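Local atomic coordinates of thiamine-phosphate synthase (Pyrococcus furiosus, PDB entry 1XI3), a protein that probably condenses a thiazole phosphate with a pyrimidine pyrophosphate to form thiamine phosphate, a magnesium-dependent step of thiamine biosynthesis. Residues K16-T21 / L72-D77; E34-G39 / R67-L72; R53-I58 / V79-A84; T61-T66 / D86-Q91. All blocks are in the same frame, centred on the assembly; numbering follows the deposited sequence.

Contact 1: residues K16-T21 / L72-D77; sequences KLYVIT and LFFVDD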
# COMPACT_ATOMS: atom_id res chain seq x y z
N LYS A 16 -3.59 -24.80 8.55
CA LYS A 16 -4.10 -25.36 9.80
C LYS A 16 -3.85 -24.52 11.07
O LYS A 16 -4.73 -24.39 11.93
CB LYS A 16 -3.69 -26.83 9.95
CG LYS A 16 -2.26 -27.13 9.96
CD LYS A 16 -2.06 -28.68 9.94
N LEU A 17 -2.65 -23.97 11.23
CA LEU A 17 -2.37 -23.10 12.34
C LEU A 17 -1.77 -21.82 11.78
O LEU A 17 -0.58 -21.75 11.43
CB LEU A 17 -1.45 -23.74 13.38
CG LEU A 17 -1.20 -22.88 14.63
CD1 LEU A 17 -2.52 -22.43 15.37
CD2 LEU A 17 -0.27 -23.57 15.61
N TYR A 18 -2.62 -20.80 11.72
CA TYR A 18 -2.38 -19.57 11.01
C TYR A 18 -2.17 -18.46 12.06
O TYR A 18 -3.07 -18.11 12.78
CB TYR A 18 -3.64 -19.33 10.16
CG TYR A 18 -3.58 -18.23 9.13
CD1 TYR A 18 -3.63 -18.54 7.77
CD2 TYR A 18 -3.52 -16.90 9.49
CE1 TYR A 18 -3.58 -17.54 6.79
CE2 TYR A 18 -3.47 -15.87 8.50
CZ TYR A 18 -3.49 -16.20 7.17
OH TYR A 18 -3.47 -15.21 6.20
N VAL A 19 -0.95 -17.97 12.18
CA VAL A 19 -0.57 -17.01 13.21
C VAL A 19 -0.37 -15.63 12.58
O VAL A 19 0.38 -15.47 11.59
CB VAL A 19 0.73 -17.46 13.96
CG1 VAL A 19 1.24 -16.39 14.87
CG2 VAL A 19 0.45 -18.71 14.74
N ILE A 20 -0.98 -14.62 13.20
CA ILE A 20 -0.98 -13.27 12.69
C ILE A 20 -0.20 -12.38 13.65
O ILE A 20 -0.36 -12.46 14.87
CB ILE A 20 -2.43 -12.75 12.52
CG1 ILE A 20 -3.24 -13.68 11.56
CG2 ILE A 20 -2.41 -11.30 12.04
CD1 ILE A 20 -4.70 -13.43 11.52
N THR A 21 0.64 -11.52 13.10
CA THR A 21 1.46 -10.62 13.93
C THR A 21 0.63 -9.54 14.60
O THR A 21 -0.44 -9.20 14.12
CB THR A 21 2.61 -9.91 13.13
OG1 THR A 21 2.08 -8.95 12.21
CG2 THR A 21 3.52 -10.96 12.43
N LEU A 72 3.73 -20.99 4.89
CA LEU A 72 3.15 -19.97 4.04
C LEU A 72 3.25 -18.58 4.71
O LEU A 72 3.20 -18.44 5.94
CB LEU A 72 1.70 -20.30 3.75
CG LEU A 72 1.44 -21.50 2.82
CD1 LEU A 72 -0.04 -21.71 2.54
CD2 LEU A 72 2.27 -21.37 1.53
N PHE A 73 3.37 -17.56 3.84
CA PHE A 73 3.50 -16.16 4.26
C PHE A 73 2.51 -15.27 3.53
O PHE A 73 2.51 -15.18 2.28
CB PHE A 73 4.91 -15.65 4.01
CG PHE A 73 5.15 -14.27 4.49
CD1 PHE A 73 4.67 -13.85 5.74
CD2 PHE A 73 5.86 -13.37 3.73
CE1 PHE A 73 4.87 -12.52 6.16
CE2 PHE A 73 6.09 -12.01 4.21
CZ PHE A 73 5.59 -11.66 5.43
N PHE A 74 1.66 -14.60 4.32
CA PHE A 74 0.65 -13.69 3.81
C PHE A 74 0.88 -12.33 4.37
O PHE A 74 1.37 -12.18 5.49
CB PHE A 74 -0.75 -14.16 4.29
CG PHE A 74 -1.12 -15.47 3.71
CD1 PHE A 74 -1.59 -15.56 2.41
CD2 PHE A 74 -0.86 -16.65 4.43
CE1 PHE A 74 -1.87 -16.83 1.86
CE2 PHE A 74 -1.16 -17.89 3.88
CZ PHE A 74 -1.63 -17.96 2.60
N VAL A 75 0.48 -11.32 3.59
CA VAL A 75 0.43 -9.94 4.07
C VAL A 75 -1.03 -9.48 4.14
O VAL A 75 -1.78 -9.68 3.19
CB VAL A 75 1.25 -8.99 3.15
CG1 VAL A 75 1.18 -7.56 3.65
CG2 VAL A 75 2.70 -9.47 3.09
N ASP A 76 -1.41 -8.85 5.26
CA ASP A 76 -2.76 -8.27 5.38
C ASP A 76 -2.84 -7.00 4.52
O ASP A 76 -1.94 -6.15 4.62
CB ASP A 76 -3.07 -7.91 6.81
CG ASP A 76 -4.52 -7.50 6.98
OD1 ASP A 76 -4.74 -6.45 7.58
OD2 ASP A 76 -5.39 -8.21 6.46
N ASP A 77 -3.87 -6.94 3.66
CA ASP A 77 -4.23 -5.72 2.88
C ASP A 77 -3.29 -5.47 1.71
O ASP A 77 -3.69 -5.52 0.54
CB ASP A 77 -4.27 -4.53 3.87
CG ASP A 77 -4.69 -3.19 3.29
OD1 ASP A 77 -4.89 -2.26 4.15
OD2 ASP A 77 -4.79 -2.99 2.08
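The rings of Tyr-18 and Phe-74 lie in nearly parallel planes, 20° apart, yet they are slid so far past one another, with centroids 5.5 Å apart, that they barely overlap and form no true offset stack. The phenol end makes the contact. OH of Tyr-18 sits 3.4 Å from CG of Phe-74 and reaches obliquely to CB and CD2 as well, while CE1 of Tyr-18 runs past CD2 of Phe-74 at 3.7 Å. At the edge of the tyrosine ring, in its plane, lies CG1 of Ile-20, two residues on along the same strand. Tyr-18 turns its CG anti to the backbone N (chi1 -170°), and from there the ring stretches across the barrel to a strand that is not its neighbour; the closest CA atoms, those of Tyr-18 and Leu-72, are still 8.9 Å apart. The hydroxyl has polar company too, since it is hydrogen-bonded to Tyr-131 and to Gln-44, and Tyr-131 also meets the Phe-74 ring edge-to-face. With an alanine in place of Tyr-18, Gln-44 and Tyr-131 would probably lose a shared hydrogen-bonding partner, and Phe-74 the phenol packed against its CG and CD2. Strand 42-45 separates the two strands in the sheet, so the pair meets through the interior. Such a layer of inward-pointing side chains is characteristic of the core of a TIM barrel, here below strand ends that carry Asp-76 and Asp-77, predicted to bind the pyrimidine substrate and magnesium.

Contact 2: residues E34-G39 / R67-L72; sequences EALEGG and REYDAL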
# COMPACT_ATOMS: atom_id res chain seq x y z
N GLU A 34 9.64 -17.53 17.02
CA GLU A 34 9.10 -18.39 18.09
C GLU A 34 7.84 -19.15 17.64
O GLU A 34 7.70 -20.32 17.94
CB GLU A 34 8.80 -17.58 19.35
CG GLU A 34 10.00 -17.03 20.08
CD GLU A 34 9.59 -16.12 21.22
OE1 GLU A 34 8.86 -15.14 20.99
OE2 GLU A 34 10.00 -16.38 22.38
N ALA A 35 6.92 -18.48 16.95
CA ALA A 35 5.70 -19.16 16.47
C ALA A 35 6.03 -20.25 15.46
O ALA A 35 5.44 -21.32 15.48
CB ALA A 35 4.70 -18.14 15.84
N LEU A 36 6.97 -19.95 14.56
CA LEU A 36 7.41 -20.96 13.59
C LEU A 36 8.07 -22.13 14.32
O LEU A 36 7.76 -23.29 14.03
CB LEU A 36 8.34 -20.35 12.58
CG LEU A 36 7.63 -19.43 11.55
CD1 LEU A 36 8.61 -18.59 10.80
CD2 LEU A 36 6.77 -20.22 10.61
N GLU A 37 8.94 -21.84 15.27
CA GLU A 37 9.50 -22.91 16.15
C GLU A 37 8.41 -23.74 16.82
O GLU A 37 8.55 -24.96 16.99
CB GLU A 37 10.39 -22.30 17.24
CG GLU A 37 11.74 -21.96 16.76
CD GLU A 37 12.54 -23.21 16.34
OE1 GLU A 37 12.35 -24.29 16.94
OE2 GLU A 37 13.33 -23.11 15.41
N GLY A 38 7.33 -23.09 17.22
CA GLY A 38 6.22 -23.77 17.87
C GLY A 38 5.29 -24.54 16.94
O GLY A 38 4.41 -25.25 17.43
N GLY A 39 5.45 -24.39 15.63
CA GLY A 39 4.67 -25.19 14.67
C GLY A 39 3.61 -24.45 13.87
O GLY A 39 2.78 -25.08 13.24
N ARG A 67 10.16 -19.32 4.83
CA ARG A 67 10.74 -20.32 3.91
C ARG A 67 11.59 -21.35 4.66
O ARG A 67 11.57 -22.56 4.35
CB ARG A 67 11.52 -19.63 2.82
CG ARG A 67 10.64 -19.17 1.72
CD ARG A 67 11.28 -18.20 0.81
NE ARG A 67 10.40 -17.94 -0.31
CZ ARG A 67 10.55 -16.99 -1.20
NH1 ARG A 67 11.54 -16.12 -1.12
NH2 ARG A 67 9.66 -16.89 -2.19
N GLU A 68 12.29 -20.88 5.68
CA GLU A 68 13.15 -21.76 6.48
C GLU A 68 12.36 -22.84 7.19
O GLU A 68 12.87 -23.95 7.46
CB GLU A 68 13.92 -20.94 7.50
CG GLU A 68 14.82 -21.75 8.39
CD GLU A 68 15.50 -20.92 9.44
OE1 GLU A 68 16.03 -21.54 10.41
OE2 GLU A 68 15.49 -19.66 9.34
N TYR A 69 11.13 -22.52 7.55
CA TYR A 69 10.22 -23.46 8.22
C TYR A 69 9.12 -24.06 7.28
O TYR A 69 8.21 -24.75 7.75
CB TYR A 69 9.59 -22.76 9.41
CG TYR A 69 10.53 -22.50 10.54
CD1 TYR A 69 11.31 -21.37 10.54
CD2 TYR A 69 10.64 -23.38 11.63
CE1 TYR A 69 12.18 -21.09 11.57
CE2 TYR A 69 11.52 -23.10 12.68
CZ TYR A 69 12.28 -21.96 12.64
OH TYR A 69 13.16 -21.62 13.65
N ASP A 70 9.23 -23.82 5.98
CA ASP A 70 8.29 -24.33 4.99
C ASP A 70 6.86 -23.88 5.34
O ASP A 70 5.89 -24.64 5.22
CB ASP A 70 8.36 -25.87 4.87
CG ASP A 70 9.72 -26.36 4.35
N ALA A 71 6.76 -22.65 5.82
CA ALA A 71 5.45 -22.07 6.15
C ALA A 71 5.04 -21.08 5.08
O ALA A 71 5.86 -20.44 4.43
CB ALA A 71 5.46 -21.42 7.49
N LEU A 72 3.73 -20.99 4.89
CA LEU A 72 3.15 -19.97 4.04
C LEU A 72 3.25 -18.58 4.71
O LEU A 72 3.20 -18.44 5.94
CB LEU A 72 1.70 -20.30 3.75
CG LEU A 72 1.44 -21.50 2.82
CD1 LEU A 72 -0.04 -21.71 2.54
CD2 LEU A 72 2.27 -21.37 1.53
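Two neighbouring helices of the barrel's outer layer, 28-37 and 52-68, meet here at their C-terminal ends, and the chain leaves each helix through a Schellman motif, with Gly-39 and Asp-70 at the positive-phi positions. Leu-36 and Tyr-69 carry the apolar part. CB of Leu-36 stands over the centre of one face of the Tyr-69 ring, 3.7 Å from its centroid and 13° off the ring normal, a CH-pi contact. Further along the side chain, CD2 of Leu-36 touches CB of Ala-71 at 3.6 Å, where the chain is about to enter strand 72-76. Leu-36 also packs on Ile-43, and its side chain thus fills the angle between helix end and sheet. At the phenol end, Glu-37 bends at chi2 (-65°), folding its carboxylate back to the ring edge; OE2 lies in the plane of the Tyr-69 ring, and the Glu-37 carboxylate stands nearly perpendicular to that ring. Tyr-69 OH donates to Glu-37 OE2 across a modelled 2.3 Å, a length too short to be taken at face value. Glu-37 also packs against Arg-200 of helix 199-214. The contact is therefore graded: Leu-36 and Ala-71 are buried, whereas phenol and carboxylate meet at a more exposed edge, where the doubtful separation leaves the strength of their bond, and any effect on charge, uncertain.

Contact 3: residues R53-I58 / V79-A84; sequences REMYEI and VDVALA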
# COMPACT_ATOMS: atom_id res chain seq x y z
N ARG A 53 8.44 1.46 3.49
CA ARG A 53 9.82 0.96 3.58
C ARG A 53 9.98 -0.05 4.71
O ARG A 53 10.60 -1.10 4.55
CB ARG A 53 10.82 2.09 3.77
CG ARG A 53 12.25 1.60 3.84
CD ARG A 53 13.19 2.76 3.84
NE ARG A 53 14.30 2.44 2.97
CZ ARG A 53 14.37 2.66 1.66
NH1 ARG A 53 15.44 2.23 1.06
NH2 ARG A 53 13.39 3.27 0.93
N GLU A 54 9.39 0.27 5.85
CA GLU A 54 9.45 -0.59 7.02
C GLU A 54 8.70 -1.89 6.81
O GLU A 54 9.18 -2.99 7.15
CB GLU A 54 8.86 0.16 8.21
CG GLU A 54 8.86 -0.69 9.48
CD GLU A 54 8.45 0.03 10.70
OE1 GLU A 54 8.41 1.30 10.70
OE2 GLU A 54 8.20 -0.68 11.71
N MET A 55 7.48 -1.78 6.26
CA MET A 55 6.71 -2.99 5.90
C MET A 55 7.52 -3.92 4.97
O MET A 55 7.55 -5.14 5.15
CB MET A 55 5.39 -2.58 5.24
CG MET A 55 4.49 -1.76 6.15
SD MET A 55 2.97 -1.46 5.27
CE MET A 55 1.92 -0.75 6.50
N TYR A 56 8.24 -3.32 4.02
CA TYR A 56 9.04 -4.05 3.09
C TYR A 56 10.21 -4.73 3.80
O TYR A 56 10.45 -5.92 3.60
CB TYR A 56 9.56 -3.12 1.99
CG TYR A 56 10.65 -3.72 1.15
CD1 TYR A 56 11.97 -3.32 1.29
CD2 TYR A 56 10.36 -4.70 0.24
CE1 TYR A 56 12.97 -3.92 0.56
CE2 TYR A 56 11.38 -5.30 -0.53
CZ TYR A 56 12.64 -4.88 -0.37
OH TYR A 56 13.61 -5.49 -1.13
N GLU A 57 10.92 -3.99 4.64
CA GLU A 57 12.09 -4.58 5.33
C GLU A 57 11.71 -5.73 6.25
O GLU A 57 12.36 -6.78 6.27
CB GLU A 57 12.84 -3.52 6.10
CG GLU A 57 13.59 -2.55 5.20
CD GLU A 57 14.06 -1.28 5.91
OE1 GLU A 57 13.66 -1.02 7.08
OE2 GLU A 57 14.82 -0.49 5.28
N ILE A 58 10.65 -5.53 7.04
CA ILE A 58 10.16 -6.60 7.93
C ILE A 58 9.64 -7.79 7.08
O ILE A 58 9.86 -8.98 7.39
CB ILE A 58 9.09 -6.05 8.90
CG1 ILE A 58 9.72 -5.00 9.82
CG2 ILE A 58 8.46 -7.21 9.71
CD1 ILE A 58 8.73 -4.35 10.73
N VAL A 79 -1.12 -5.37 -1.16
CA VAL A 79 -0.68 -6.15 -2.32
C VAL A 79 0.73 -5.71 -2.79
O VAL A 79 1.55 -6.52 -3.25
CB VAL A 79 -1.69 -6.02 -3.44
CG1 VAL A 79 -1.18 -6.66 -4.72
CG2 VAL A 79 -3.04 -6.57 -3.04
N ASP A 80 1.03 -4.42 -2.66
CA ASP A 80 2.37 -3.90 -3.03
C ASP A 80 3.43 -4.58 -2.19
O ASP A 80 4.46 -5.06 -2.72
CB ASP A 80 2.48 -2.37 -2.89
CG ASP A 80 2.06 -1.83 -1.53
OD1 ASP A 80 1.15 -2.40 -0.90
OD2 ASP A 80 2.64 -0.78 -1.12
N VAL A 81 3.19 -4.61 -0.89
CA VAL A 81 4.14 -5.24 0.02
C VAL A 81 4.27 -6.75 -0.27
O VAL A 81 5.37 -7.26 -0.36
CB VAL A 81 3.77 -4.97 1.46
CG1 VAL A 81 4.71 -5.73 2.43
CG2 VAL A 81 3.84 -3.44 1.73
N ALA A 82 3.14 -7.42 -0.43
CA ALA A 82 3.11 -8.84 -0.76
C ALA A 82 3.94 -9.10 -2.01
O ALA A 82 4.74 -10.01 -2.04
CB ALA A 82 1.68 -9.32 -0.93
N LEU A 83 3.75 -8.29 -3.03
CA LEU A 83 4.51 -8.52 -4.28
C LEU A 83 6.01 -8.27 -4.04
O LEU A 83 6.87 -9.06 -4.50
CB LEU A 83 4.00 -7.61 -5.38
CG LEU A 83 2.63 -7.96 -5.95
CD1 LEU A 83 2.19 -6.83 -6.87
CD2 LEU A 83 2.65 -9.26 -6.72
N ALA A 84 6.33 -7.17 -3.37
CA ALA A 84 7.73 -6.73 -3.19
C ALA A 84 8.53 -7.76 -2.38
O ALA A 84 9.71 -7.96 -2.66
CB ALA A 84 7.79 -5.45 -2.53
O HOH W 1 13.01 -7.27 -2.94
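Helices 52-68 and 79-85 come close at Tyr-56 and Val-81, whose CA atoms are 5.9 Å apart, a spacing consistent with the small Val-81 and Ala-84 at the interface. Val-81 points at the other helix and packs on Met-55: its CG2 touches CB of Met-55 at 3.9 Å and lies 4.1 Å from SD of the same residue, while CG1 of Val-81 faces the Met-55 backbone carbonyl. The methionine runs on in an extended chain, crossing the valine at about a right angle, its end leading away from helix 79-85. Tyr-56, the next residue, has CG anti to the backbone N (chi1 167°), which swings the ring across to Ala-84, one turn beyond Val-81, and sets CD2 of Tyr-56 3.9 Å from CB of Ala-84. The carbonyl O of Ala-84 lies at the ring edge, and a water in the same plane, 2.6 Å from OH of Tyr-56, joins the two by a weak bond to that oxygen. Exchanging Val-81 for an alanine would probably open a gap beside Met-55 and set its side chain freer to turn. The second subunit adds packing, its Val-101 against both Tyr-56 and Ala-84. Val-81 also packs on Met-45 of strand 42-45 and on Val-75 of strand 72-76, placing the contact where two successive barrel helices rest on the sheet.

Contact 4: residues T61-T66 / D86-Q91; sequences TLRQLT and DADGVQ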
# COMPACT_ATOMS: atom_id res chain seq x y z
N THR A 61 12.37 -10.07 5.84
CA THR A 61 12.84 -10.95 6.92
C THR A 61 11.86 -12.09 7.20
O THR A 61 12.24 -13.24 7.31
CB THR A 61 13.13 -10.15 8.20
OG1 THR A 61 14.15 -9.18 7.92
CG2 THR A 61 13.64 -11.11 9.30
N LEU A 62 10.57 -11.77 7.32
CA LEU A 62 9.57 -12.80 7.54
C LEU A 62 9.42 -13.76 6.36
O LEU A 62 9.11 -14.92 6.53
CB LEU A 62 8.20 -12.17 7.89
CG LEU A 62 8.18 -11.25 9.13
CD1 LEU A 62 6.75 -10.84 9.39
CD2 LEU A 62 8.77 -11.88 10.38
N ARG A 63 9.65 -13.27 5.15
CA ARG A 63 9.64 -14.13 3.96
C ARG A 63 10.73 -15.18 4.10
O ARG A 63 10.47 -16.35 3.82
CB ARG A 63 9.85 -13.31 2.69
CG ARG A 63 10.02 -14.15 1.44
CD ARG A 63 8.80 -14.88 1.00
NE ARG A 63 8.39 -16.02 1.81
CZ ARG A 63 7.39 -16.86 1.48
NH1 ARG A 63 6.68 -16.65 0.38
NH2 ARG A 63 7.09 -17.87 2.28
N GLN A 64 11.92 -14.75 4.51
CA GLN A 64 13.05 -15.68 4.71
C GLN A 64 12.77 -16.70 5.79
O GLN A 64 12.95 -17.90 5.60
CB GLN A 64 14.34 -14.90 5.01
CG GLN A 64 15.63 -15.74 5.04
CD GLN A 64 16.90 -14.87 5.09
OE1 GLN A 64 17.00 -13.85 4.39
NE2 GLN A 64 17.87 -15.27 5.93
N LEU A 65 12.28 -16.22 6.92
CA LEU A 65 11.95 -17.07 8.06
C LEU A 65 10.92 -18.10 7.71
O LEU A 65 11.08 -19.29 8.00
CB LEU A 65 11.43 -16.21 9.22
CG LEU A 65 12.39 -15.54 10.14
CD1 LEU A 65 11.59 -14.75 11.14
CD2 LEU A 65 13.28 -16.58 10.85
N THR A 66 9.81 -17.68 7.10
CA THR A 66 8.80 -18.61 6.72
C THR A 66 9.35 -19.70 5.80
O THR A 66 9.06 -20.87 5.97
CB THR A 66 7.54 -17.94 6.12
OG1 THR A 66 7.89 -17.11 5.00
CG2 THR A 66 6.84 -17.12 7.27
N ASP A 86 7.69 -11.07 -2.16
CA ASP A 86 7.37 -12.38 -2.70
C ASP A 86 6.64 -13.25 -1.71
O ASP A 86 6.85 -14.44 -1.57
CB ASP A 86 8.63 -13.09 -3.20
CG ASP A 86 8.33 -14.17 -4.23
OD1 ASP A 86 9.23 -15.04 -4.43
OD2 ASP A 86 7.22 -14.19 -4.83
N ALA A 87 5.67 -12.64 -1.03
CA ALA A 87 4.80 -13.42 -0.18
C ALA A 87 3.98 -14.40 -0.99
O ALA A 87 3.77 -14.21 -2.21
CB ALA A 87 3.87 -12.48 0.59
N ASP A 88 3.50 -15.44 -0.32
CA ASP A 88 2.63 -16.40 -0.95
C ASP A 88 1.26 -15.81 -1.29
O ASP A 88 0.63 -16.23 -2.26
CB ASP A 88 2.48 -17.63 -0.09
CG ASP A 88 3.84 -18.31 0.15
OD1 ASP A 88 4.47 -18.75 -0.84
OD2 ASP A 88 4.27 -18.36 1.29
N GLY A 89 0.81 -14.84 -0.47
CA GLY A 89 -0.52 -14.28 -0.68
C GLY A 89 -0.79 -13.03 0.09
O GLY A 89 0.07 -12.48 0.78
N VAL A 90 -2.03 -12.59 -0.05
CA VAL A 90 -2.52 -11.38 0.62
C VAL A 90 -3.91 -11.69 1.19
O VAL A 90 -4.67 -12.47 0.59
CB VAL A 90 -2.59 -10.18 -0.36
CG1 VAL A 90 -3.54 -10.50 -1.54
CG2 VAL A 90 -2.95 -8.90 0.35
N GLN A 91 -4.21 -11.13 2.35
CA GLN A 91 -5.53 -11.23 2.96
C GLN A 91 -6.27 -9.91 2.69
O GLN A 91 -5.71 -8.83 2.93
CB GLN A 91 -5.40 -11.42 4.48
CG GLN A 91 -6.73 -11.60 5.19
CD GLN A 91 -7.28 -12.94 4.96
OE1 GLN A 91 -6.53 -13.89 4.64
NE2 GLN A 91 -8.61 -13.07 5.10
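Arg-63 reaches from its helix to two acceptors at the start of the 86-91 segment. Its NH1 donates to the backbone O of Asp-86 at 3.0 Å, nearly straight at 166° and in the guanidinium plane. Its NH2 forms a salt bridge with OD2 of Asp-88, also 3.0 Å long but more bent, reaching OD2 from its syn side but tilted out of the plane of a carboxylate that stands nearly perpendicular to the guanidinium. The same NH2 is hydrogen-bonded to OG1 of Thr-66, 2.9 Å away and one turn later on the helix, and this intrahelical bond steadies the group's rotation. The arginine gets there by bending at chi2 (68°) and chi3 (-72°), which brings NH1 and CD alongside the carbonyl of Asp-86, CD of Arg-63 lying 3.3 Å from O of Asp-86. That carbonyl follows helix 79-85, which Asp-86 closes in a Schellman motif before the chain enters strand 89-92 of the TIM barrel; the arginine thus ties helix 52-68 to the turn between helix 79-85 and strand 89-92. OD2 of Asp-88 also accepts from the backbone N of Phe-73, and Asp-86 pairs through its own carboxylate with Arg-67. The Arg-63 side chain also packs on Phe-73, while Ala-87 rests on Ala-82.

The four contacts follow the first half of an eight-stranded parallel barrel from its core outward. The centre of contact 1 lies about 4 Å from the centre of the chain, those of contacts 4, 2 and 3 about 12, 14 and 17 Å. Helix 52-68 supplies one side of contacts 3, 4 and 2, in that order along its length, and then leads into strand 72-76 of contact 1, which shares Leu-72 with contact 2. Contacts 1 and 4, their centres about 8 Å apart, reach neighbouring strands and touch; the centres of contacts 2 and 3 are about 19 Å apart and the two do not touch. Helix 52-68 and the strand that follows it thus run from the subunit interface to the barrel core.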